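Local coordinates for protein polyketide biosynthesis 3-hydroxy-3-methylglutaryl-ACP synthase PksG (Bacillus subtilis, PDB 4YXT) that catalyses the aldol condensation of an acetyl group on an acyl carrier protein with a beta-ketothioester polyketide intermediate in bacillaene biosynthesis, at residues A[29-32]-A[33-37]; A[226-229]-A[230-234]; A[279-282]-A[283-287]; A[306-309]-A[310-314]. The protein carries 1 engineered substitution. One frame throughout, in Å; residues are numbered along the deposited sequence.

Overall arrangement
All four contacts are local, at the beginnings, ends or junctions of helices, and come in series along the chain of this thiolase-like enzyme. Contact 1 opens the short helix 31-37 at the surface, in the N-terminal part of the HMG-CoA synthase sequence; contact 2 ends the long helix 213-234, about 34 Å away between centres. Contacts 3 and 4 fall in the C-terminal part, at the end of helix 273-283 and of helix 301-312. Their centres are 10 Å apart and they touch, Pro286 O lying 2.7 Å from Ser308 OG in a probable hydrogen bond. Contacts 2, 3 and 4 each bring a side chain within about 10 to 11 Å of that of His250, a proton donor/acceptor by similarity.

Contact 1: A[29-32]-A[33-37]; sequences LDTA and RFENL
Phe34 N reaches back to Asp30 O (3.0 Å, N-H...O 177°) and Glu35 N to Thr31 O (2.9 Å), the first i to i+4 bonds of helix 31-37. Asp30 is its N-cap: OD1 accepts from Arg33 N at 3.0 Å, the donor standing above the carboxylate plane and the bond bent to 139°. With CG anti to the backbone N (chi1 172°), the carboxylate folds over the first turn, where it meets the N-H of Arg33 at the start of the helix. The Arg33 side chain runs at about a right angle to that of Asp30, its NE 5.5 Å from OD1, and its charge makes a cation-pi contact with Tyr163 instead. The phenol of Tyr163 also takes the hydrogen bond of Asp30 N, tying the cap to helix 161-164.

On the inner side, Phe34 is buried against Val20, Met21 and Ala24 of helix 20-27, and Leu29 also rests on Ala24, joining the two helices. Toward solvent, Thr31 and Glu35 lie side by side, with Glu35 CG 3.2 Å from Thr31 O. Leu29 brings one methyl, CD1, obliquely to the Phe34 ring, 3.8 Å from CD1 of that ring.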
loop_
_atom_site.group_PDB
_atom_site.type_symbol
_atom_site.label_atom_id
_atom_site.label_comp_id
_atom_site.label_asym_id
_atom_site.label_seq_id
_atom_site.Cartn_x
_atom_site.Cartn_y
_atom_site.Cartn_z
ATOM N N LEU A 29 -28.439 -21.221 14.235
ATOM C CA LEU A 29 -28.303 -21.163 12.796
ATOM C C LEU A 29 -29.025 -22.338 12.162
ATOM O O LEU A 29 -29.138 -23.395 12.771
ATOM C CB LEU A 29 -26.831 -21.173 12.400
ATOM C CG LEU A 29 -25.981 -20.003 12.904
ATOM C CD1 LEU A 29 -24.612 -20.002 12.239
ATOM C CD2 LEU A 29 -26.680 -18.662 12.677
ATOM N N ASP A 30 -29.509 -22.149 10.941
ATOM C CA ASP A 30 -30.036 -23.250 10.164
ATOM C C ASP A 30 -28.896 -24.218 9.995
ATOM O O ASP A 30 -27.844 -23.847 9.504
ATOM C CB ASP A 30 -30.503 -22.803 8.765
ATOM C CG ASP A 30 -30.878 -23.983 7.878
ATOM O OD1 ASP A 30 -30.281 -24.196 6.791
ATOM O OD2 ASP A 30 -31.776 -24.741 8.282
ATOM N N THR A 31 -29.127 -25.469 10.347
ATOM C CA THR A 31 -28.081 -26.465 10.352
ATOM C C THR A 31 -27.416 -26.600 9.008
ATOM O O THR A 31 -26.190 -26.532 8.912
ATOM C CB THR A 31 -28.652 -27.806 10.818
ATOM O OG1 THR A 31 -28.952 -27.701 12.218
ATOM C CG2 THR A 31 -27.677 -28.928 10.591
ATOM N N ALA A 32 -28.219 -26.771 7.966
ATOM C CA ALA A 32 -27.683 -26.975 6.631
ATOM C C ALA A 32 -26.853 -25.768 6.158
ATOM O O ALA A 32 -25.851 -25.937 5.481
ATOM C CB ALA A 32 -28.805 -27.263 5.641
ATOM N N ARG A 33 -27.282 -24.557 6.499
ATOM C CA ARG A 33 -26.549 -23.384 6.064
ATOM C C ARG A 33 -25.204 -23.336 6.740
ATOM O O ARG A 33 -24.198 -23.163 6.071
ATOM C CB ARG A 33 -27.270 -22.099 6.393
ATOM C CG ARG A 33 -26.526 -20.905 5.852
ATOM C CD ARG A 33 -27.243 -20.259 4.697
ATOM N NE ARG A 33 -28.265 -19.359 5.213
ATOM C CZ ARG A 33 -28.196 -18.031 5.247
ATOM N NH1 ARG A 33 -27.146 -17.379 4.786
ATOM N NH2 ARG A 33 -29.220 -17.348 5.751
ATOM N N PHE A 34 -25.195 -23.488 8.059
ATOM C CA PHE A 34 -23.962 -23.432 8.795
ATOM C C PHE A 34 -22.987 -24.512 8.328
ATOM O O PHE A 34 -21.812 -24.243 8.188
ATOM C CB PHE A 34 -24.189 -23.582 10.290
ATOM C CG PHE A 34 -22.907 -23.790 11.060
ATOM C CD1 PHE A 34 -22.087 -22.700 11.374
ATOM C CD2 PHE A 34 -22.502 -25.072 11.436
ATOM C CE1 PHE A 34 -20.908 -22.880 12.080
ATOM C CE2 PHE A 34 -21.323 -25.260 12.130
ATOM C CZ PHE A 34 -20.521 -24.159 12.454
ATOM N N GLU A 35 -23.492 -25.725 8.086
ATOM C CA GLU A 35 -22.643 -26.874 7.749
ATOM C C GLU A 35 -22.074 -26.711 6.351
ATOM O O GLU A 35 -21.006 -27.229 6.027
ATOM C CB GLU A 35 -23.428 -28.202 7.851
ATOM C CG GLU A 35 -23.814 -28.594 9.273
ATOM C CD GLU A 35 -24.419 -30.000 9.411
ATOM O OE1 GLU A 35 -24.889 -30.331 10.519
ATOM O OE2 GLU A 35 -24.418 -30.802 8.456
ATOM N N ASN A 36 -22.801 -25.995 5.514
ATOM C CA ASN A 36 -22.339 -25.723 4.165
ATOM C C ASN A 36 -21.187 -24.732 4.091
ATOM O O ASN A 36 -20.434 -24.785 3.172
ATOM C CB ASN A 36 -23.507 -25.279 3.301
ATOM C CG ASN A 36 -24.344 -26.463 2.838
ATOM O OD1 ASN A 36 -23.831 -27.371 2.163
ATOM N ND2 ASN A 36 -25.634 -26.468 3.199
ATOM N N LEU A 37 -21.044 -23.846 5.060
ATOM C CA LEU A 37 -19.810 -23.021 5.212
ATOM C C LEU A 37 -18.494 -23.844 5.230
ATOM O O LEU A 37 -17.488 -23.478 4.585
ATOM C CB LEU A 37 -19.875 -22.263 6.511
ATOM C CG LEU A 37 -21.146 -21.453 6.733
ATOM C CD1 LEU A 37 -21.056 -20.771 8.084
ATOM C CD2 LEU A 37 -21.355 -20.447 5.597
#

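Contact 2: A[226-229]-A[230-234]; sequences QTFL and EYQKR
Gln232 lies against the ring of Phe228 one helical turn earlier, near the end of helix 213-234. Its CB sits 3.4 Å from Phe228 O, within the turn that Gln232 N closes by bonding to that same oxygen (2.9 Å). CG, placed beside the backbone N by chi1 of -78°, comes over one face of the ring, 3.3 Å from Phe228 CE2. From there the chain runs out extended, and CD lies 3.2 Å from Phe228 CE2. The amide is turned 32° from the ring plane; NE2 stays 3.3 Å from CE2, while OE1 is farther off, toward CE2 and CD2. NE2 is hydrogen-bonded to Ala238 O, which fixes the rotation of the amide.

Tyr231 stands beside Phe228, the two planes only 18° apart but slid so far that the centroids are 6.0 Å from each other; the touch is between Phe228 CE1 and Tyr231 CD1. Both rings meet Phe334 of strand 331-339 edge-to-face, and Tyr231 OH bonds to Ser336 OG, so the helix is seated on the central sheet. On the outward side the Leu229 and Lys233 side chains lie side by side, touching at CD2 and CE. Arg234 at the helix end makes a salt bridge to Glu75 of the second subunit, and Glu230 packs on Asn104 of that subunit.

The chemistry is divided: aromatic rings seat the helix on its own sheet, the amide of Gln232 ties it to the following loop, and charge at its end bonds across to the second subunit.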
loop_
_atom_site.group_PDB
_atom_site.type_symbol
_atom_site.label_atom_id
_atom_site.label_comp_id
_atom_site.label_asym_id
_atom_site.label_seq_id
_atom_site.Cartn_x
_atom_site.Cartn_y
_atom_site.Cartn_z
ATOM N N GLN A 226 -11.936 -15.121 -15.157
ATOM C CA GLN A 226 -11.166 -14.195 -16.002
ATOM C C GLN A 226 -9.697 -14.265 -15.710
ATOM O O GLN A 226 -8.867 -14.225 -16.619
ATOM C CB GLN A 226 -11.649 -12.757 -15.872
ATOM C CG GLN A 226 -13.047 -12.566 -16.437
ATOM C CD GLN A 226 -13.141 -12.818 -17.938
ATOM O OE1 GLN A 226 -14.169 -13.277 -18.444
ATOM N NE2 GLN A 226 -12.069 -12.517 -18.650
ATOM N N THR A 227 -9.351 -14.405 -14.446
ATOM C CA THR A 227 -7.921 -14.474 -14.123
ATOM C C THR A 227 -7.264 -15.649 -14.830
ATOM O O THR A 227 -6.152 -15.546 -15.376
ATOM C CB THR A 227 -7.669 -14.506 -12.588
ATOM O OG1 THR A 227 -8.396 -15.564 -11.970
ATOM C CG2 THR A 227 -8.040 -13.200 -11.953
ATOM N N PHE A 228 -7.950 -16.789 -14.868
ATOM C CA PHE A 228 -7.367 -17.960 -15.525
ATOM C C PHE A 228 -7.253 -17.772 -17.026
ATOM O O PHE A 228 -6.264 -18.167 -17.631
ATOM C CB PHE A 228 -8.100 -19.287 -15.209
ATOM C CG PHE A 228 -7.362 -20.487 -15.749
ATOM C CD1 PHE A 228 -6.152 -20.836 -15.219
ATOM C CD2 PHE A 228 -7.821 -21.178 -16.871
ATOM C CE1 PHE A 228 -5.397 -21.877 -15.760
ATOM C CE2 PHE A 228 -7.075 -22.237 -17.398
ATOM C CZ PHE A 228 -5.874 -22.594 -16.824
ATOM N N LEU A 229 -8.307 -17.240 -17.627
ATOM C CA LEU A 229 -8.308 -16.811 -19.029
ATOM C C LEU A 229 -7.093 -15.908 -19.315
ATOM O O LEU A 229 -6.310 -16.126 -20.311
ATOM C CB LEU A 229 -9.586 -16.010 -19.321
ATOM C CG LEU A 229 -10.422 -16.218 -20.579
ATOM C CD1 LEU A 229 -11.660 -17.014 -20.164
ATOM C CD2 LEU A 229 -10.829 -14.907 -21.278
ATOM N N GLU A 230 -6.871 -14.914 -18.444
ATOM C CA GLU A 230 -5.707 -14.024 -18.680
ATOM C C GLU A 230 -4.359 -14.799 -18.598
ATOM O O GLU A 230 -3.473 -14.677 -19.471
ATOM C CB GLU A 230 -5.731 -12.818 -17.753
ATOM C CG GLU A 230 -7.000 -11.966 -17.859
ATOM C CD GLU A 230 -6.970 -10.937 -19.020
ATOM O OE1 GLU A 230 -6.057 -11.012 -19.908
ATOM O OE2 GLU A 230 -7.875 -10.050 -19.038
ATOM N N TYR A 231 -4.222 -15.628 -17.569
ATOM C CA TYR A 231 -3.036 -16.484 -17.409
ATOM C C TYR A 231 -2.767 -17.342 -18.631
ATOM O O TYR A 231 -1.645 -17.441 -19.088
ATOM C CB TYR A 231 -3.263 -17.375 -16.214
ATOM C CG TYR A 231 -2.151 -18.325 -15.860
ATOM C CD1 TYR A 231 -2.097 -19.574 -16.451
ATOM C CD2 TYR A 231 -1.216 -18.025 -14.861
ATOM C CE1 TYR A 231 -1.127 -20.489 -16.118
ATOM C CE2 TYR A 231 -0.239 -18.937 -14.522
ATOM C CZ TYR A 231 -0.202 -20.169 -15.159
ATOM O OH TYR A 231 0.700 -21.144 -14.855
ATOM N N GLN A 232 -3.816 -17.992 -19.117
ATOM C CA GLN A 232 -3.776 -18.799 -20.345
ATOM C C GLN A 232 -3.344 -17.994 -21.556
ATOM O O GLN A 232 -2.567 -18.458 -22.383
ATOM C CB GLN A 232 -5.180 -19.358 -20.655
ATOM C CG GLN A 232 -5.583 -20.551 -19.829
ATOM C CD GLN A 232 -6.802 -21.247 -20.403
ATOM O OE1 GLN A 232 -7.830 -20.628 -20.634
ATOM N NE2 GLN A 232 -6.677 -22.527 -20.656
ATOM N N LYS A 233 -3.853 -16.783 -21.680
ATOM C CA LYS A 233 -3.431 -15.963 -22.807
ATOM C C LYS A 233 -1.925 -15.715 -22.750
ATOM O O LYS A 233 -1.320 -15.609 -23.769
ATOM C CB LYS A 233 -4.227 -14.673 -22.911
ATOM C CG LYS A 233 -5.720 -14.938 -23.044
ATOM C CD LYS A 233 -6.507 -13.694 -23.431
ATOM C CE LYS A 233 -7.963 -14.056 -23.670
ATOM N NZ LYS A 233 -8.562 -13.219 -24.750
ATOM N N ARG A 234 -1.337 -15.698 -21.549
ATOM C CA ARG A 234 0.094 -15.509 -21.371
ATOM C C ARG A 234 0.914 -16.815 -21.318
ATOM O O ARG A 234 2.111 -16.792 -21.534
ATOM C CB ARG A 234 0.323 -14.700 -20.099
ATOM C CG ARG A 234 -0.040 -13.224 -20.269
ATOM C CD ARG A 234 -0.258 -12.535 -18.927
ATOM N NE ARG A 234 -0.726 -11.173 -19.070
ATOM C CZ ARG A 234 -0.011 -10.055 -18.877
ATOM N NH1 ARG A 234 1.250 -10.044 -18.479
ATOM N NH2 ARG A 234 -0.628 -8.910 -19.058
#

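Contact 3: A[279-282]-A[283-287]; sequences DFLT and RVKPG
Asp279 and Arg283 form a salt bridge one turn apart, with NE 2.8 Å from OD1; a second bond, from NH2 to OD2, is less certain. The carboxylate is turned 57° from the guanidinium plane: OD2 lies at the edge of that group, in its plane, whereas OD1 approaches obliquely. CG of Asp279, anti to its own nitrogen (chi1 -168°), puts both oxygens within reach of the arginine. Each group has further partners, OD2 accepting from His261 NE2 and Arg283 NH1 donating to the carbonyls of Tyr240 and Phe244.

Among the backbone bonds, Arg283 N donates to Asp279 O, and Phe280 O accepts twice, from Val284 N at 3.0 Å and from Lys285 N at 2.8 Å. The second is an i to i+5 bond, where helix 273-283 ends and the chain turns into the short, weakly bonded helix 285-288. The Val284 donor stands 42° out of the carbonyl plane, that of Lys285 nearly in line with C=O.

The remaining contacts are apolar. Phe280 CE1 meets Val284 CG1 at 3.8 Å, the side chains at about a right angle, and Lys285 CB comes obliquely to the ring. Leu281 and Lys285 lie side by side, CD2 of the first 3.9 Å from CD of the second.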
loop_
_atom_site.group_PDB
_atom_site.type_symbol
_atom_site.label_atom_id
_atom_site.label_comp_id
_atom_site.label_asym_id
_atom_site.label_seq_id
_atom_site.Cartn_x
_atom_site.Cartn_y
_atom_site.Cartn_z
ATOM N N ASP A 279 -11.222 -34.558 -8.037
ATOM C CA ASP A 279 -10.329 -33.472 -8.171
ATOM C C ASP A 279 -10.337 -32.539 -6.918
ATOM O O ASP A 279 -9.295 -32.071 -6.499
ATOM C CB ASP A 279 -10.675 -32.736 -9.473
ATOM C CG ASP A 279 -9.634 -31.758 -9.863
ATOM O OD1 ASP A 279 -8.538 -32.157 -10.268
ATOM O OD2 ASP A 279 -9.921 -30.578 -9.741
ATOM N N PHE A 280 -11.497 -32.279 -6.330
ATOM C CA PHE A 280 -11.553 -31.495 -5.109
ATOM C C PHE A 280 -10.674 -32.089 -3.980
ATOM O O PHE A 280 -9.967 -31.349 -3.267
ATOM C CB PHE A 280 -12.982 -31.347 -4.646
ATOM C CG PHE A 280 -13.132 -30.605 -3.327
ATOM C CD1 PHE A 280 -13.109 -29.217 -3.269
ATOM C CD2 PHE A 280 -13.290 -31.307 -2.140
ATOM C CE1 PHE A 280 -13.268 -28.546 -2.041
ATOM C CE2 PHE A 280 -13.428 -30.648 -0.919
ATOM C CZ PHE A 280 -13.431 -29.262 -0.870
ATOM N N LEU A 281 -10.754 -33.415 -3.826
ATOM C CA LEU A 281 -10.125 -34.135 -2.736
ATOM C C LEU A 281 -8.647 -34.171 -2.897
ATOM O O LEU A 281 -7.950 -33.955 -1.970
ATOM C CB LEU A 281 -10.557 -35.592 -2.740
ATOM C CG LEU A 281 -11.910 -35.935 -2.205
ATOM C CD1 LEU A 281 -12.022 -37.454 -2.262
ATOM C CD2 LEU A 281 -12.064 -35.379 -0.803
ATOM N N THR A 282 -8.184 -34.481 -4.109
ATOM C CA THR A 282 -6.771 -34.443 -4.430
ATOM C C THR A 282 -6.133 -33.030 -4.320
ATOM O O THR A 282 -5.142 -32.848 -3.623
ATOM C CB THR A 282 -6.598 -34.947 -5.848
ATOM O OG1 THR A 282 -7.171 -36.242 -5.917
ATOM C CG2 THR A 282 -5.168 -35.054 -6.214
ATOM N N ARG A 283 -6.727 -32.040 -4.984
ATOM C CA ARG A 283 -6.022 -30.819 -5.297
ATOM C C ARG A 283 -6.359 -29.635 -4.480
ATOM O O ARG A 283 -5.659 -28.640 -4.546
ATOM C CB ARG A 283 -6.320 -30.450 -6.734
ATOM C CG ARG A 283 -5.722 -31.422 -7.704
ATOM C CD ARG A 283 -5.495 -30.724 -9.008
ATOM N NE ARG A 283 -6.714 -30.191 -9.581
ATOM C CZ ARG A 283 -6.731 -29.427 -10.659
ATOM N NH1 ARG A 283 -5.587 -29.074 -11.280
ATOM N NH2 ARG A 283 -7.889 -29.038 -11.135
ATOM N N VAL A 284 -7.474 -29.697 -3.763
ATOM C CA VAL A 284 -8.051 -28.525 -3.151
ATOM C C VAL A 284 -8.215 -28.657 -1.651
ATOM O O VAL A 284 -7.860 -27.733 -0.871
ATOM C CB VAL A 284 -9.414 -28.229 -3.783
ATOM C CG1 VAL A 284 -9.990 -26.936 -3.252
ATOM C CG2 VAL A 284 -9.293 -28.183 -5.304
ATOM N N LYS A 285 -8.724 -29.802 -1.230
ATOM C CA LYS A 285 -8.980 -30.047 0.179
ATOM C C LYS A 285 -7.718 -29.919 1.042
ATOM O O LYS A 285 -7.815 -29.424 2.116
ATOM C CB LYS A 285 -9.643 -31.418 0.393
ATOM C CG LYS A 285 -9.651 -31.891 1.839
ATOM C CD LYS A 285 -10.572 -33.086 2.042
ATOM C CE LYS A 285 -10.959 -33.283 3.521
ATOM N NZ LYS A 285 -9.802 -33.795 4.323
ATOM N N PRO A 286 -6.538 -30.356 0.585
ATOM C CA PRO A 286 -5.389 -30.038 1.483
ATOM C C PRO A 286 -5.262 -28.518 1.917
ATOM O O PRO A 286 -5.044 -28.191 3.125
ATOM C CB PRO A 286 -4.191 -30.510 0.667
ATOM C CG PRO A 286 -4.758 -31.666 -0.149
ATOM C CD PRO A 286 -6.135 -31.217 -0.530
ATOM N N GLY A 287 -5.480 -27.621 0.957
ATOM C CA GLY A 287 -5.368 -26.191 1.208
ATOM C C GLY A 287 -6.364 -25.634 2.191
ATOM O O GLY A 287 -6.077 -24.625 2.795
#

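Contact 4: A[306-309]-A[310-314]; sequences LAST and IDQGR
Leu306 and Ile310 lie side by side on the last turns of helix 301-312, pointing the same way, with Leu306 CG 4.2 Å from Ile310 CD1. Chi1 of -65° sets Ile310 CG1 beside its backbone N, so the ethyl branch runs back over the preceding turn and CG1 rests 3.5 Å from Leu306 O. That carbonyl accepts from Ile310 N. Ala307 O holds two donors: Asp311 N at 2.8 Å (N-H...O 166°), and a water that also donates to Asp311 OD1 at 2.5 Å, bridging the carboxylate to the helix backbone. Gln312 CG passes 3.2 Å from Ser308 O, the acceptor of its own N-H.

Farther out, the polar tips are held by neighbouring parts of the chain. Ser308 OG is hydrogen-bonded to Pro286 O and to Tyr290 N, Asp311 OD2 to Tyr290 OH, and Thr309 OG1 to Ala305 O in the turn before. Leu306, Thr309 and Ile310 face Ile321 of strand 319-327, while Asp311 and Gln312 reach helix 352-357 at Ile352 and Glu353. Gln344 of helix 341-349 donates to the carbonyls of Ile310 and Gly313.

Gly313 is the first residue to leave helical backbone angles, and its N-H makes a weak bond to Thr309 O at 2.9 Å (126°). This is the C-terminal end of a helix packed by its apolar side on the mixed central sheet, as in the layered alpha-beta fold of the thiolase superfamily.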
loop_
_atom_site.group_PDB
_atom_site.type_symbol
_atom_site.label_atom_id
_atom_site.label_comp_id
_atom_site.label_asym_id
_atom_site.label_seq_id
_atom_site.Cartn_x
_atom_site.Cartn_y
_atom_site.Cartn_z
ATOM N N LEU A 306 -2.353 -21.547 1.006
ATOM C CA LEU A 306 -1.120 -22.030 0.344
ATOM C C LEU A 306 -0.216 -22.822 1.321
ATOM O O LEU A 306 0.241 -23.920 1.041
ATOM C CB LEU A 306 -0.343 -20.848 -0.168
ATOM C CG LEU A 306 0.914 -21.175 -0.993
ATOM C CD1 LEU A 306 0.403 -21.875 -2.186
ATOM C CD2 LEU A 306 1.638 -19.896 -1.367
ATOM N N ALA A 307 0.052 -22.237 2.461
ATOM C CA ALA A 307 0.733 -22.909 3.580
ATOM C C ALA A 307 0.072 -24.251 3.932
ATOM O O ALA A 307 0.753 -25.267 4.150
ATOM C CB ALA A 307 0.711 -22.010 4.800
ATOM N N SER A 308 -1.260 -24.244 3.954
ATOM C CA SER A 308 -2.024 -25.445 4.274
ATOM C C SER A 308 -1.739 -26.499 3.252
ATOM O O SER A 308 -1.515 -27.630 3.644
ATOM C CB SER A 308 -3.533 -25.186 4.390
ATOM O OG SER A 308 -4.233 -26.337 4.937
ATOM N N THR A 309 -1.692 -26.116 1.962
ATOM C CA THR A 309 -1.433 -27.039 0.851
ATOM C C THR A 309 -0.029 -27.663 0.934
ATOM O O THR A 309 0.190 -28.887 0.661
ATOM C CB THR A 309 -1.543 -26.325 -0.520
ATOM O OG1 THR A 309 -2.888 -25.866 -0.757
ATOM C CG2 THR A 309 -1.097 -27.221 -1.656
ATOM N N ILE A 310 0.925 -26.812 1.288
ATOM C CA ILE A 310 2.296 -27.242 1.437
ATOM C C ILE A 310 2.476 -28.144 2.645
ATOM O O ILE A 310 3.142 -29.118 2.521
ATOM C CB ILE A 310 3.302 -26.072 1.456
ATOM C CG1 ILE A 310 3.295 -25.376 0.089
ATOM C CG2 ILE A 310 4.708 -26.602 1.745
ATOM C CD1 ILE A 310 3.815 -23.979 0.093
ATOM N N ASP A 311 1.882 -27.850 3.801
ATOM C CA ASP A 311 1.999 -28.750 4.948
ATOM C C ASP A 311 1.214 -30.063 4.755
ATOM O O ASP A 311 1.703 -31.122 5.102
ATOM C CB ASP A 311 1.581 -28.075 6.270
ATOM C CG ASP A 311 2.685 -27.158 6.850
ATOM O OD1 ASP A 311 3.741 -26.981 6.197
ATOM O OD2 ASP A 311 2.496 -26.602 7.962
ATOM N N GLN A 312 0.023 -30.005 4.167
ATOM C CA GLN A 312 -0.865 -31.170 4.158
ATOM C C GLN A 312 -0.800 -31.987 2.897
ATOM O O GLN A 312 -1.238 -33.123 2.893
ATOM C CB GLN A 312 -2.292 -30.745 4.462
ATOM C CG GLN A 312 -2.416 -29.905 5.723
ATOM C CD GLN A 312 -2.051 -30.658 6.983
ATOM O OE1 GLN A 312 -1.403 -30.114 7.901
ATOM N NE2 GLN A 312 -2.450 -31.920 7.041
ATOM N N GLY A 313 -0.177 -31.474 1.847
ATOM C CA GLY A 313 -0.214 -32.136 0.556
ATOM C C GLY A 313 0.958 -33.064 0.377
ATOM O O GLY A 313 1.746 -33.202 1.253
ATOM N N ARG A 314 1.043 -33.707 -0.778
ATOM C CA ARG A 314 2.085 -34.702 -1.066
ATOM C C ARG A 314 3.158 -34.121 -1.984
ATOM O O ARG A 314 2.863 -33.751 -3.117
ATOM C CB ARG A 314 1.463 -35.948 -1.732
ATOM C CG ARG A 314 2.483 -37.065 -2.010
ATOM C CD ARG A 314 1.885 -38.297 -2.654
ATOM N NE ARG A 314 0.695 -38.793 -1.963
ATOM C CZ ARG A 314 -0.035 -39.829 -2.387
ATOM N NH1 ARG A 314 0.313 -40.503 -3.490
ATOM N NH2 ARG A 314 -1.100 -40.223 -1.699
HETATM O O HOH W 1 3.561 -24.776 5.035
#